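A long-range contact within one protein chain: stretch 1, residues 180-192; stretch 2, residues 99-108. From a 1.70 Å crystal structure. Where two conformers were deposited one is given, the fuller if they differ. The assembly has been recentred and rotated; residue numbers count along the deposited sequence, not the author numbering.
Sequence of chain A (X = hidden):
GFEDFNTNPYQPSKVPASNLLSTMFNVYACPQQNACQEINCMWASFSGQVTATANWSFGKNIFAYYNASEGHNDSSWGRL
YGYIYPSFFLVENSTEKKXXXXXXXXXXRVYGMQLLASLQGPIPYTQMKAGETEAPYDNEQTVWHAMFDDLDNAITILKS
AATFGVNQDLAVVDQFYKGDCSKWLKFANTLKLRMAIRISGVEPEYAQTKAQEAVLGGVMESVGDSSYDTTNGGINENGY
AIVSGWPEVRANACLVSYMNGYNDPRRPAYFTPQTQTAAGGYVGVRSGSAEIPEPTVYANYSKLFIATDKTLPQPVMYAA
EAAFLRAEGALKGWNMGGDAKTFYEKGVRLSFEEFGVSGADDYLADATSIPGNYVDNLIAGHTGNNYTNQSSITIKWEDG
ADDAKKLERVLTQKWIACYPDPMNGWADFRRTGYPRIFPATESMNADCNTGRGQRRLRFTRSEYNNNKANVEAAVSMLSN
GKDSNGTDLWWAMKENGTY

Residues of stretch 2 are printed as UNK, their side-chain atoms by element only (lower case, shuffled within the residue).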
# COMPACT_ATOMS: atom_id res chain seq x y z
N ASP A 180 17.77 11.27 11.61
CA ASP A 180 17.44 12.57 11.10
C ASP A 180 15.93 12.85 11.25
O ASP A 180 15.11 12.39 10.43
CB ASP A 180 17.89 12.69 9.65
CG ASP A 180 17.72 14.10 9.10
OD1 ASP A 180 16.91 14.93 9.63
OD2 ASP A 180 18.40 14.40 8.11
N CYS A 181 15.57 13.61 12.28
CA CYS A 181 14.16 13.92 12.53
C CYS A 181 13.52 14.83 11.50
O CYS A 181 12.28 14.88 11.42
CB CYS A 181 13.95 14.51 13.93
SG CYS A 181 14.30 13.22 15.21
N SER A 182 14.31 15.57 10.71
CA SER A 182 13.72 16.33 9.61
C SER A 182 13.19 15.39 8.53
O SER A 182 12.19 15.70 7.92
CB SER A 182 14.73 17.31 9.01
OG SER A 182 15.02 18.31 9.96
N LYS A 183 13.85 14.26 8.31
CA LYS A 183 13.37 13.26 7.33
C LYS A 183 12.13 12.57 7.88
O LYS A 183 11.12 12.40 7.17
CB LYS A 183 14.41 12.21 7.02
CG LYS A 183 15.63 12.67 6.28
CD LYS A 183 15.38 12.94 4.81
CE LYS A 183 16.69 13.37 4.03
NZ LYS A 183 17.70 12.27 3.86
N TRP A 184 12.17 12.22 9.16
CA TRP A 184 10.98 11.65 9.76
C TRP A 184 9.79 12.62 9.76
O TRP A 184 8.62 12.21 9.66
CB TRP A 184 11.22 11.14 11.17
CG TRP A 184 11.93 9.84 11.23
CD1 TRP A 184 13.19 9.63 11.64
CD2 TRP A 184 11.40 8.56 10.85
NE1 TRP A 184 13.50 8.28 11.58
CE2 TRP A 184 12.42 7.61 11.07
CE3 TRP A 184 10.17 8.13 10.35
CZ2 TRP A 184 12.25 6.26 10.82
CZ3 TRP A 184 10.00 6.78 10.08
CH2 TRP A 184 11.04 5.86 10.32
N LEU A 185 10.06 13.91 9.87
CA LEU A 185 8.95 14.89 9.90
C LEU A 185 8.25 14.93 8.55
O LEU A 185 7.04 14.99 8.50
CB LEU A 185 9.49 16.28 10.29
CG LEU A 185 8.43 17.37 10.54
CD1 LEU A 185 7.57 17.06 11.73
CD2 LEU A 185 9.14 18.77 10.70
N LYS A 186 9.02 14.93 7.47
CA LYS A 186 8.47 14.87 6.13
C LYS A 186 7.70 13.58 5.93
O LYS A 186 6.61 13.59 5.36
CB LYS A 186 9.57 15.05 5.05
CG LYS A 186 10.08 16.48 4.97
CD LYS A 186 11.18 16.64 3.90
CE LYS A 186 12.48 16.02 4.43
NZ LYS A 186 13.77 16.59 3.91
N PHE A 187 8.28 12.47 6.41
CA PHE A 187 7.61 11.15 6.36
C PHE A 187 6.26 11.23 7.07
O PHE A 187 5.20 10.82 6.52
CB PHE A 187 8.49 10.07 6.99
CG PHE A 187 7.89 8.69 6.97
CD1 PHE A 187 7.03 8.29 7.99
CD2 PHE A 187 8.28 7.76 6.01
CE1 PHE A 187 6.45 6.99 8.00
CE2 PHE A 187 7.73 6.47 6.00
CZ PHE A 187 6.81 6.08 7.01
N ALA A 188 6.27 11.79 8.27
CA ALA A 188 5.07 11.87 9.08
C ALA A 188 3.97 12.73 8.41
O ALA A 188 2.80 12.36 8.41
CB ALA A 188 5.38 12.36 10.48
N ASN A 189 4.36 13.88 7.87
CA ASN A 189 3.40 14.74 7.15
C ASN A 189 2.89 14.12 5.87
O ASN A 189 1.73 14.30 5.52
CB ASN A 189 3.99 16.13 6.91
CG ASN A 189 3.91 17.00 8.17
OD1 ASN A 189 2.82 17.25 8.67
ND2 ASN A 189 5.06 17.43 8.68
N THR A 190 3.73 13.33 5.21
CA THR A 190 3.31 12.69 3.97
C THR A 190 2.31 11.57 4.31
O THR A 190 1.32 11.36 3.60
CB THR A 190 4.50 12.13 3.16
OG1 THR A 190 5.46 13.16 2.90
CG2 THR A 190 4.05 11.53 1.84
N LEU A 191 2.56 10.89 5.40
CA LEU A 191 1.59 9.88 5.90
C LEU A 191 0.29 10.52 6.29
O LEU A 191 -0.81 10.01 5.94
CB LEU A 191 2.14 9.19 7.15
CG LEU A 191 1.25 8.12 7.80
CD1 LEU A 191 0.88 6.97 6.84
CD2 LEU A 191 1.92 7.58 9.09
N LYS A 192 0.39 11.66 6.95
CA LYS A 192 -0.79 12.44 7.31
C LYS A 192 -1.57 12.78 6.04
O LYS A 192 -2.77 12.62 5.99
CB LYS A 192 -0.42 13.69 8.08
CG LYS A 192 -1.62 14.54 8.53
CD LYS A 192 -1.10 15.66 9.48
CE LYS A 192 -2.21 16.59 9.90
NZ LYS A 192 -1.78 17.60 10.92
N UNK A 99 9.26 12.70 24.31
CA UNK A 99 10.57 12.52 23.67
C UNK A 99 10.45 11.86 22.30
O UNK A 99 9.40 11.36 21.93
N UNK A 100 11.57 11.88 21.57
CA UNK A 100 11.63 11.38 20.17
C UNK A 100 11.34 9.88 20.09
O UNK A 100 10.74 9.43 19.11
c UNK A 100 13.24 10.97 18.25
c UNK A 100 13.08 13.26 19.35
c UNK A 100 12.99 11.73 19.58
N UNK A 101 11.70 9.10 21.09
CA UNK A 101 11.49 7.64 21.01
C UNK A 101 10.00 7.37 21.16
O UNK A 101 9.47 6.54 20.44
c UNK A 101 12.34 6.85 22.05
c UNK A 101 13.83 7.18 21.83
c UNK A 101 12.05 5.35 21.98
c UNK A 101 14.35 6.99 20.39
N UNK A 102 9.30 8.13 22.01
CA UNK A 102 7.86 8.00 22.11
C UNK A 102 7.18 8.45 20.83
O UNK A 102 6.25 7.79 20.36
c UNK A 102 3.84 7.40 23.81
o UNK A 102 1.70 8.41 23.88
c UNK A 102 7.32 8.79 23.30
c UNK A 102 5.04 9.85 23.32
c UNK A 102 5.84 8.71 23.43
c UNK A 102 5.22 7.49 23.68
c UNK A 102 3.65 9.76 23.46
c UNK A 102 3.08 8.53 23.73
N UNK A 103 7.61 9.59 20.28
CA UNK A 103 7.10 10.07 19.00
C UNK A 103 7.24 8.98 17.94
O UNK A 103 6.30 8.71 17.18
c UNK A 103 7.84 11.32 18.58
N UNK A 104 8.42 8.35 17.86
CA UNK A 104 8.62 7.29 16.87
C UNK A 104 7.74 6.08 17.11
O UNK A 104 7.32 5.42 16.17
se UNK A 104 10.54 8.46 14.42
c UNK A 104 10.95 8.00 16.20
c UNK A 104 10.27 6.64 13.73
c UNK A 104 10.09 6.89 16.77
N UNK A 105 7.46 5.77 18.39
CA UNK A 105 6.57 4.64 18.71
C UNK A 105 5.14 4.96 18.28
O UNK A 105 4.46 4.12 17.71
c UNK A 105 6.66 4.30 20.21
N UNK A 106 4.72 6.20 18.46
CA UNK A 106 3.41 6.66 18.02
C UNK A 106 3.28 6.62 16.50
O UNK A 106 2.28 6.12 15.97
o UNK A 106 3.00 10.61 19.97
c UNK A 106 3.20 8.10 18.47
c UNK A 106 2.32 9.62 20.23
n UNK A 106 1.12 9.69 20.76
c UNK A 106 2.84 8.23 19.91
N UNK A 107 4.27 7.17 15.83
CA UNK A 107 4.28 7.16 14.35
C UNK A 107 4.23 5.73 13.77
O UNK A 107 3.52 5.44 12.83
c UNK A 107 5.49 7.90 13.84
c UNK A 107 5.71 7.91 12.32
c UNK A 107 4.55 8.59 11.58
c UNK A 107 7.08 8.63 12.04
N UNK A 108 5.01 4.85 14.36
CA UNK A 108 5.11 3.48 13.90
C UNK A 108 3.82 2.69 14.15
O UNK A 108 3.38 1.94 13.26
o UNK A 108 7.54 3.59 14.21
c UNK A 108 6.37 2.79 14.48
c UNK A 108 6.56 1.41 13.84

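Position 99 has no side-chain atoms, and phi is 100°. Nothing here touches stretch 1. A CB at these backbone angles would be jammed against the carbonyl O of the residue before. This is Gly99, the N-cap of the helix that follows.

Position 100 has three carbons, one carrying the other two. One of them touches Cys181 SG. The fork at CB, with no further atoms, gives Val100. Val100 CG1 lies 3.9 Å from Cys181 SG, an apolar contact near the start of both helices.

Position 101 has four carbons, forked at the first, with one arm two carbons long. They are out of reach of stretch 1. That is Ile101.

Position 102 has one carbon, then a six-carbon ring bearing an oxygen. It too is out of reach of stretch 1. This is Tyr102, and its OH is hydrogen-bonded elsewhere in the structure.

Position 103 has a single carbon, out of reach of stretch 1. It is Ala103.

Position 104 is an unbranched chain of two carbons, a selenium and a last carbon. The selenium and the last carbon lie over one face of the Trp184 ring system. The selenium identifies selenomethionine, Met104. Met104 CE is 3.3 Å from the centroid of the six-membered ring of Trp184, a CH-pi contact almost on the ring normal. Met104 SE is 3.7 Å from the centroid of the five-membered ring, also over the face.

Position 105 has one carbon and is out of reach. It is Ala105.

Position 106 has three carbons, the third carrying one oxygen and one nitrogen. They are out of reach of stretch 1. The terminal amide and the chain length give Gln106, whose OE1 is hydrogen-bonded elsewhere.

Position 107 has four carbons, forked at the second. They sit as a knob among Trp184, Phe187, Ala188 and Leu191. This is Leu107, with chi1 t and chi2 p. Leu107 CD2 is 3.6 Å from Trp184 CE3 and 4.1 Å from Phe187 CD1. Leu107 CD1 is 4.0 Å from Ala188 CB and 3.8 Å from Leu191 CD2.

Position 108 has one carbon carrying an oxygen and a carbon. These atoms make no contact with stretch 1, and CB points sideways. It is Thr108. Thr108 OG1 donates to Met104 O at 2.7 Å, within its own helix.

The two helices run in roughly the same direction, 31° apart, with axes 11.6 Å apart at closest approach. Val100, Met104 and Leu107 recur at spacings of four and three, so they share one helix face. No hydrogen bond crosses. Apolar packing and the contacts over the Trp184 ring join the stretches, and Leu107 has the largest covered area.

Stretch 2 99-108: GVIYAMAQLT
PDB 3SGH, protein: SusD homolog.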